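Local structure of endolysin B (Mycobacterium phage D29, 3HC7) at residues 3-9 against 33-39; 49-53 against 83-87. The protein cleaves the ester bond that joins mycolic acids to the arabinogalactan-peptidoglycan of the mycobacterial cell wall, helping to release progeny phage at host lysis. All blocks are in the same frame, centred on the assembly; numbering follows the deposited sequence.

Contact 1: 3-9 against 33-39; sequences KPWLFTV and IYRWQPI
Apolar contacts bracket this strand pair: Val-9 CG2 lies 3.7 Å from Ile-39 CG1 and Phe-7 CD1 4.2 Å from Ile-39 CD1, while further back Leu-6 CB meets Tyr-34 CB at 4.0 Å and Pro-4 CB meets Tyr-34 CD2 at 3.8 Å. Between them the extended strands 5-9 and 35-38 run parallel, axes 4.6 Å apart at closest and 23° between directions, pairing Trp-5 with Arg-35 through Thr-8 with Pro-38. Parallel register follows from the ladder Arg-35 N to Pro-4 O (2.7 Å), Leu-6 N to Arg-35 O (2.7 Å), Gln-37 N to Leu-6 O (2.9 Å) and Ile-39 N to Thr-8 O (2.9 Å). Trp-5 (chi1 m), Phe-7, Arg-35 and Gln-37 share one face; there Arg-35 CB makes a CH-pi contact 3.6 Å from the centroid of the six-membered ring of Trp-5. On the other, Trp-36 NE1 donates to Thr-8 OG1 (2.8 Å, Thr-8 chi1 p). At the polar edge, Arg-35 NH1 donates to Lys-3 O (2.9 Å) and also salt-bridges Asp-71. With helix 22-27 touching Leu-6, Thr-8 and Trp-36, the strands form a beta-alpha-beta crossover at the margin of the parallel sheet of an alpha/beta-hydrolase fold.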
loop_
_atom_site.group_PDB
_atom_site.type_symbol
_atom_site.label_atom_id
_atom_site.label_comp_id
_atom_site.label_asym_id
_atom_site.label_seq_id
_atom_site.Cartn_x
_atom_site.Cartn_y
_atom_site.Cartn_z
ATOM N N LYS A 3 -20.872 -13.767 -8.267
ATOM C CA LYS A 3 -20.308 -12.430 -8.429
ATOM C C LYS A 3 -19.146 -12.228 -7.453
ATOM O O LYS A 3 -19.340 -12.283 -6.240
ATOM C CB LYS A 3 -21.402 -11.387 -8.191
ATOM C CG LYS A 3 -21.167 -10.033 -8.844
ATOM C CD LYS A 3 -22.434 -9.176 -8.781
ATOM C CE LYS A 3 -22.154 -7.725 -9.144
ATOM N NZ LYS A 3 -23.306 -6.835 -8.832
ATOM N N PRO A 4 -17.930 -12.004 -7.984
ATOM C CA PRO A 4 -16.720 -11.877 -7.156
ATOM C C PRO A 4 -16.695 -10.579 -6.353
ATOM O O PRO A 4 -17.314 -9.592 -6.743
ATOM C CB PRO A 4 -15.572 -11.862 -8.179
ATOM C CG PRO A 4 -16.193 -12.114 -9.524
ATOM C CD PRO A 4 -17.649 -11.813 -9.416
ATOM N N TRP A 5 -15.973 -10.587 -5.239
ATOM C CA TRP A 5 -15.846 -9.402 -4.403
ATOM C C TRP A 5 -14.586 -8.617 -4.715
ATOM O O TRP A 5 -13.540 -9.199 -5.015
ATOM C CB TRP A 5 -15.859 -9.781 -2.922
ATOM C CG TRP A 5 -17.232 -9.998 -2.422
ATOM C CD1 TRP A 5 -17.882 -11.193 -2.291
ATOM C CD2 TRP A 5 -18.153 -8.989 -2.011
ATOM N NE1 TRP A 5 -19.151 -10.988 -1.811
ATOM C CE2 TRP A 5 -19.344 -9.641 -1.635
ATOM C CE3 TRP A 5 -18.086 -7.593 -1.920
ATOM C CZ2 TRP A 5 -20.459 -8.944 -1.172
ATOM C CZ3 TRP A 5 -19.190 -6.906 -1.460
ATOM C CH2 TRP A 5 -20.364 -7.580 -1.094
ATOM N N LEU A 6 -14.698 -7.293 -4.638
ATOM C CA LEU A 6 -13.557 -6.404 -4.775
ATOM C C LEU A 6 -13.396 -5.565 -3.507
ATOM O O LEU A 6 -14.302 -4.821 -3.117
ATOM C CB LEU A 6 -13.719 -5.497 -6.001
ATOM C CG LEU A 6 -12.648 -4.419 -6.190
ATOM C CD1 LEU A 6 -11.278 -5.050 -6.335
ATOM C CD2 LEU A 6 -12.966 -3.528 -7.393
ATOM N N PHE A 7 -12.243 -5.704 -2.859
ATOM C CA PHE A 7 -11.936 -4.947 -1.651
ATOM C C PHE A 7 -10.924 -3.866 -1.987
ATOM O O PHE A 7 -9.922 -4.132 -2.651
ATOM C CB PHE A 7 -11.381 -5.870 -0.562
ATOM C CG PHE A 7 -12.326 -6.969 -0.163
ATOM C CD1 PHE A 7 -13.304 -6.748 0.797
ATOM C CD2 PHE A 7 -12.244 -8.218 -0.760
ATOM C CE1 PHE A 7 -14.178 -7.757 1.162
ATOM C CE2 PHE A 7 -13.118 -9.235 -0.401
ATOM C CZ PHE A 7 -14.084 -9.004 0.560
ATOM N N THR A 8 -11.189 -2.645 -1.535
ATOM C CA THR A 8 -10.354 -1.516 -1.899
ATOM C C THR A 8 -9.956 -0.699 -0.682
ATOM O O THR A 8 -10.756 -0.468 0.231
ATOM C CB THR A 8 -11.055 -0.583 -2.912
ATOM O OG1 THR A 8 -12.290 -0.120 -2.356
ATOM C CG2 THR A 8 -11.326 -1.315 -4.219
ATOM N N VAL A 9 -8.703 -0.268 -0.683
ATOM C CA VAL A 9 -8.172 0.540 0.402
ATOM C C VAL A 9 -7.512 1.778 -0.180
ATOM O O VAL A 9 -6.525 1.687 -0.913
ATOM C CB VAL A 9 -7.167 -0.241 1.256
ATOM C CG1 VAL A 9 -6.799 0.555 2.506
ATOM C CG2 VAL A 9 -7.752 -1.590 1.643
ATOM N N ILE A 33 -19.188 -6.411 -12.915
ATOM C CA ILE A 33 -18.617 -7.746 -12.857
ATOM C C ILE A 33 -18.137 -8.113 -11.450
ATOM O O ILE A 33 -17.973 -9.288 -11.135
ATOM C CB ILE A 33 -17.476 -7.920 -13.890
ATOM C CG1 ILE A 33 -16.155 -8.271 -13.205
ATOM C CG2 ILE A 33 -17.360 -6.687 -14.779
ATOM C CD1 ILE A 33 -15.150 -8.930 -14.128
ATOM N N TYR A 34 -17.922 -7.104 -10.610
ATOM C CA TYR A 34 -17.523 -7.322 -9.223
ATOM C C TYR A 34 -18.517 -6.670 -8.268
ATOM O O TYR A 34 -19.093 -5.631 -8.582
ATOM C CB TYR A 34 -16.155 -6.696 -8.950
ATOM C CG TYR A 34 -14.963 -7.381 -9.574
ATOM C CD1 TYR A 34 -14.526 -7.030 -10.843
ATOM C CD2 TYR A 34 -14.248 -8.350 -8.877
ATOM C CE1 TYR A 34 -13.427 -7.640 -11.411
ATOM C CE2 TYR A 34 -13.146 -8.962 -9.437
ATOM C CZ TYR A 34 -12.740 -8.602 -10.704
ATOM O OH TYR A 34 -11.643 -9.204 -11.272
ATOM N N ARG A 35 -18.702 -7.280 -7.101
ATOM C CA ARG A 35 -19.346 -6.613 -5.973
ATOM C C ARG A 35 -18.269 -5.839 -5.212
ATOM O O ARG A 35 -17.138 -6.310 -5.087
ATOM C CB ARG A 35 -20.002 -7.637 -5.052
ATOM C CG ARG A 35 -21.164 -8.369 -5.691
ATOM C CD ARG A 35 -21.138 -9.839 -5.338
ATOM N NE ARG A 35 -21.859 -10.138 -4.107
ATOM C CZ ARG A 35 -21.961 -11.359 -3.589
ATOM N NH1 ARG A 35 -21.377 -12.387 -4.190
ATOM N NH2 ARG A 35 -22.640 -11.550 -2.469
ATOM N N TRP A 36 -18.619 -4.666 -4.693
ATOM C CA TRP A 36 -17.622 -3.756 -4.142
ATOM C C TRP A 36 -17.769 -3.485 -2.645
ATOM O O TRP A 36 -18.823 -3.040 -2.185
ATOM C CB TRP A 36 -17.643 -2.440 -4.922
ATOM C CG TRP A 36 -16.670 -1.420 -4.426
ATOM C CD1 TRP A 36 -15.454 -1.649 -3.853
ATOM C CD2 TRP A 36 -16.821 0.000 -4.494
ATOM N NE1 TRP A 36 -14.846 -0.458 -3.541
ATOM C CE2 TRP A 36 -15.665 0.571 -3.928
ATOM C CE3 TRP A 36 -17.829 0.846 -4.971
ATOM C CZ2 TRP A 36 -15.486 1.952 -3.828
ATOM C CZ3 TRP A 36 -17.651 2.213 -4.872
ATOM C CH2 TRP A 36 -16.490 2.752 -4.304
ATOM N N GLN A 37 -16.694 -3.747 -1.901
ATOM C CA GLN A 37 -16.635 -3.450 -0.473
ATOM C C GLN A 37 -15.460 -2.537 -0.131
ATOM O O GLN A 37 -14.355 -3.010 0.138
ATOM C CB GLN A 37 -16.518 -4.735 0.342
ATOM C CG GLN A 37 -16.447 -4.490 1.840
ATOM C CD GLN A 37 -17.654 -3.716 2.336
ATOM O OE1 GLN A 37 -18.784 -4.199 2.260
ATOM N NE2 GLN A 37 -17.422 -2.507 2.838
ATOM N N PRO A 38 -15.695 -1.219 -0.136
ATOM C CA PRO A 38 -14.659 -0.258 0.247
ATOM C C PRO A 38 -14.293 -0.459 1.708
ATOM O O PRO A 38 -15.177 -0.748 2.515
ATOM C CB PRO A 38 -15.351 1.098 0.070
ATOM C CG PRO A 38 -16.519 0.839 -0.789
ATOM C CD PRO A 38 -16.956 -0.557 -0.496
ATOM N N ILE A 39 -13.016 -0.317 2.045
ATOM C CA ILE A 39 -12.577 -0.523 3.421
ATOM C C ILE A 39 -12.587 0.775 4.237
ATOM O O ILE A 39 -11.833 1.706 3.953
ATOM C CB ILE A 39 -11.164 -1.162 3.468
ATOM C CG1 ILE A 39 -11.163 -2.519 2.750
ATOM C CG2 ILE A 39 -10.683 -1.303 4.904
ATOM C CD1 ILE A 39 -12.181 -3.490 3.270
HETATM O O HOH W 1 -10.568 2.588 1.754
#

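Contact 2: 49-53 against 83-87; sequences MWPSV and QGAIV
Gln-83, with chi1 and chi2 both t, begins helix 83-96 and reaches across to the start of helix 50-70. Its OE1 accepts a very short hydrogen bond from Ser-52 OG, 2.5 Å in the model, where the position of OE1 is less certain because it also crowds Ser-52 CB. Ser-52 is t about chi1, and its CA-to-CB bond points toward the partner helix. The amide end of Gln-83 lies against Met-49, NE2 to CG 3.6 Å, and donates to Ala-45 O and Thr-12 OG1, while Gln-83 CG packs on Val-53 CG2 at 3.7 Å. Next comes Gly-84, on the side turned from 49-53. With Gly-80 and Ser-82 it fits the GxSxG pattern of a nucleophile elbow, the strained turn by which alpha/beta hydrolases present their serine; Ser-82 is the active-site residue, its side chain about 4 Å from that of Gln-83. Ala-85 is out of reach of 49-53 and touches Asn-118 instead. One turn on from Gln-83, Ile-86 (chi1 m, chi2 t) points back into the interface: CG2 lies 3.6 Å from Trp-50 CZ3 and 3.8 Å from Val-53 CG1, and CD1 is 4.2 Å from Met-49 SD, the methionine being extended through chi1 and chi2. Trp-50 starts away from the partner along CA-to-CB, yet its ring returns to it. At Val-87 the backbones come nearest, with 5.7 Å between its CA and that of Val-53; its CG2 sits 3.7 Å from Val-53 O and 4.2 Å from Val-53 CG1.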
loop_
_atom_site.group_PDB
_atom_site.type_symbol
_atom_site.label_atom_id
_atom_site.label_comp_id
_atom_site.label_asym_id
_atom_site.label_seq_id
_atom_site.Cartn_x
_atom_site.Cartn_y
_atom_site.Cartn_z
ATOM N N MET A 49 1.459 7.136 10.458
ATOM C CA MET A 49 0.879 6.271 9.446
ATOM C C MET A 49 0.660 4.837 9.936
ATOM O O MET A 49 -0.395 4.256 9.693
ATOM C CB MET A 49 1.765 6.256 8.200
ATOM C CG MET A 49 1.178 5.480 7.029
ATOM S SD MET A 49 2.239 5.558 5.574
ATOM C CE MET A 49 2.124 7.320 5.211
ATOM N N TRP A 50 1.642 4.253 10.612
ATOM C CA TRP A 50 1.509 2.834 10.929
ATOM C C TRP A 50 0.249 2.473 11.726
ATOM O O TRP A 50 -0.411 1.483 11.408
ATOM C CB TRP A 50 2.773 2.215 11.550
ATOM C CG TRP A 50 2.753 0.727 11.311
ATOM C CD1 TRP A 50 2.377 -0.242 12.196
ATOM C CD2 TRP A 50 3.047 0.052 10.076
ATOM N NE1 TRP A 50 2.449 -1.480 11.598
ATOM C CE2 TRP A 50 2.857 -1.327 10.299
ATOM C CE3 TRP A 50 3.476 0.477 8.812
ATOM C CZ2 TRP A 50 3.073 -2.286 9.302
ATOM C CZ3 TRP A 50 3.689 -0.472 7.825
ATOM C CH2 TRP A 50 3.483 -1.840 8.073
ATOM N N PRO A 51 -0.106 3.271 12.749
ATOM C CA PRO A 51 -1.382 2.969 13.424
ATOM C C PRO A 51 -2.543 3.043 12.453
ATOM O O PRO A 51 -3.531 2.331 12.625
ATOM C CB PRO A 51 -1.511 4.084 14.468
ATOM C CG PRO A 51 -0.077 4.521 14.724
ATOM C CD PRO A 51 0.606 4.397 13.384
ATOM N N SER A 52 -2.437 3.907 11.450
ATOM C CA SER A 52 -3.483 3.992 10.441
ATOM C C SER A 52 -3.522 2.684 9.648
ATOM O O SER A 52 -4.584 2.105 9.442
ATOM C CB SER A 52 -3.263 5.192 9.522
ATOM O OG SER A 52 -4.312 5.300 8.574
ATOM N N VAL A 53 -2.351 2.223 9.221
ATOM C CA VAL A 53 -2.216 0.945 8.528
ATOM C C VAL A 53 -2.833 -0.225 9.305
ATOM O O VAL A 53 -3.515 -1.066 8.724
ATOM C CB VAL A 53 -0.731 0.634 8.210
ATOM C CG1 VAL A 53 -0.575 -0.788 7.659
ATOM C CG2 VAL A 53 -0.178 1.650 7.224
ATOM N N GLN A 83 -0.540 4.140 1.050
ATOM C CA GLN A 83 -0.786 3.538 2.361
ATOM C C GLN A 83 -1.738 2.344 2.204
ATOM O O GLN A 83 -1.624 1.330 2.903
ATOM C CB GLN A 83 -1.351 4.559 3.352
ATOM C CG GLN A 83 -1.682 3.956 4.716
ATOM C CD GLN A 83 -2.190 4.987 5.720
ATOM O OE1 GLN A 83 -2.775 4.632 6.743
ATOM N NE2 GLN A 83 -1.966 6.265 5.433
ATOM N N GLY A 84 -2.670 2.468 1.263
ATOM C CA GLY A 84 -3.615 1.408 0.965
ATOM C C GLY A 84 -2.935 0.158 0.441
ATOM O O GLY A 84 -3.407 -0.955 0.677
ATOM N N ALA A 85 -1.825 0.341 -0.272
ATOM C CA ALA A 85 -1.048 -0.783 -0.791
ATOM C C ALA A 85 -0.368 -1.521 0.352
ATOM O O ALA A 85 -0.242 -2.744 0.322
ATOM C CB ALA A 85 -0.019 -0.304 -1.794
ATOM N N ILE A 86 0.085 -0.780 1.357
ATOM C CA ILE A 86 0.639 -1.425 2.549
ATOM C C ILE A 86 -0.425 -2.296 3.230
ATOM O O ILE A 86 -0.147 -3.439 3.609
ATOM C CB ILE A 86 1.180 -0.412 3.581
ATOM C CG1 ILE A 86 2.202 0.538 2.955
ATOM C CG2 ILE A 86 1.824 -1.141 4.771
ATOM C CD1 ILE A 86 2.642 1.665 3.919
ATOM N N VAL A 87 -1.635 -1.755 3.389
ATOM C CA VAL A 87 -2.716 -2.512 4.017
ATOM C C VAL A 87 -2.964 -3.822 3.269
ATOM O O VAL A 87 -2.969 -4.893 3.874
ATOM C CB VAL A 87 -4.037 -1.703 4.106
ATOM C CG1 VAL A 87 -5.209 -2.619 4.540
ATOM C CG2 VAL A 87 -3.883 -0.520 5.059
#

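From the N terminus, the chain first lays down strand 5-9, passes through helix 22-27 and closes contact 1 when strand 35-38 pairs with it, completing that loop before the next opens. Helix 50-70 then begins contact 2, which closes only after the chain has crossed strand 76-81 and entered helix 83-96. The two closures are therefore in series, neither enclosing nor crossing the other, with centres about 19 Å apart. Strand 76-81, inside the second loop, lies beside strand 5-9. The contacts meet directly where Val-9 CG1 packs 3.6 Å from Gly-84 CA and 3.9 Å from Val-87 CB, joining the C-terminal end of strand 5-9, the second strand in, to the helix that follows Ser-82.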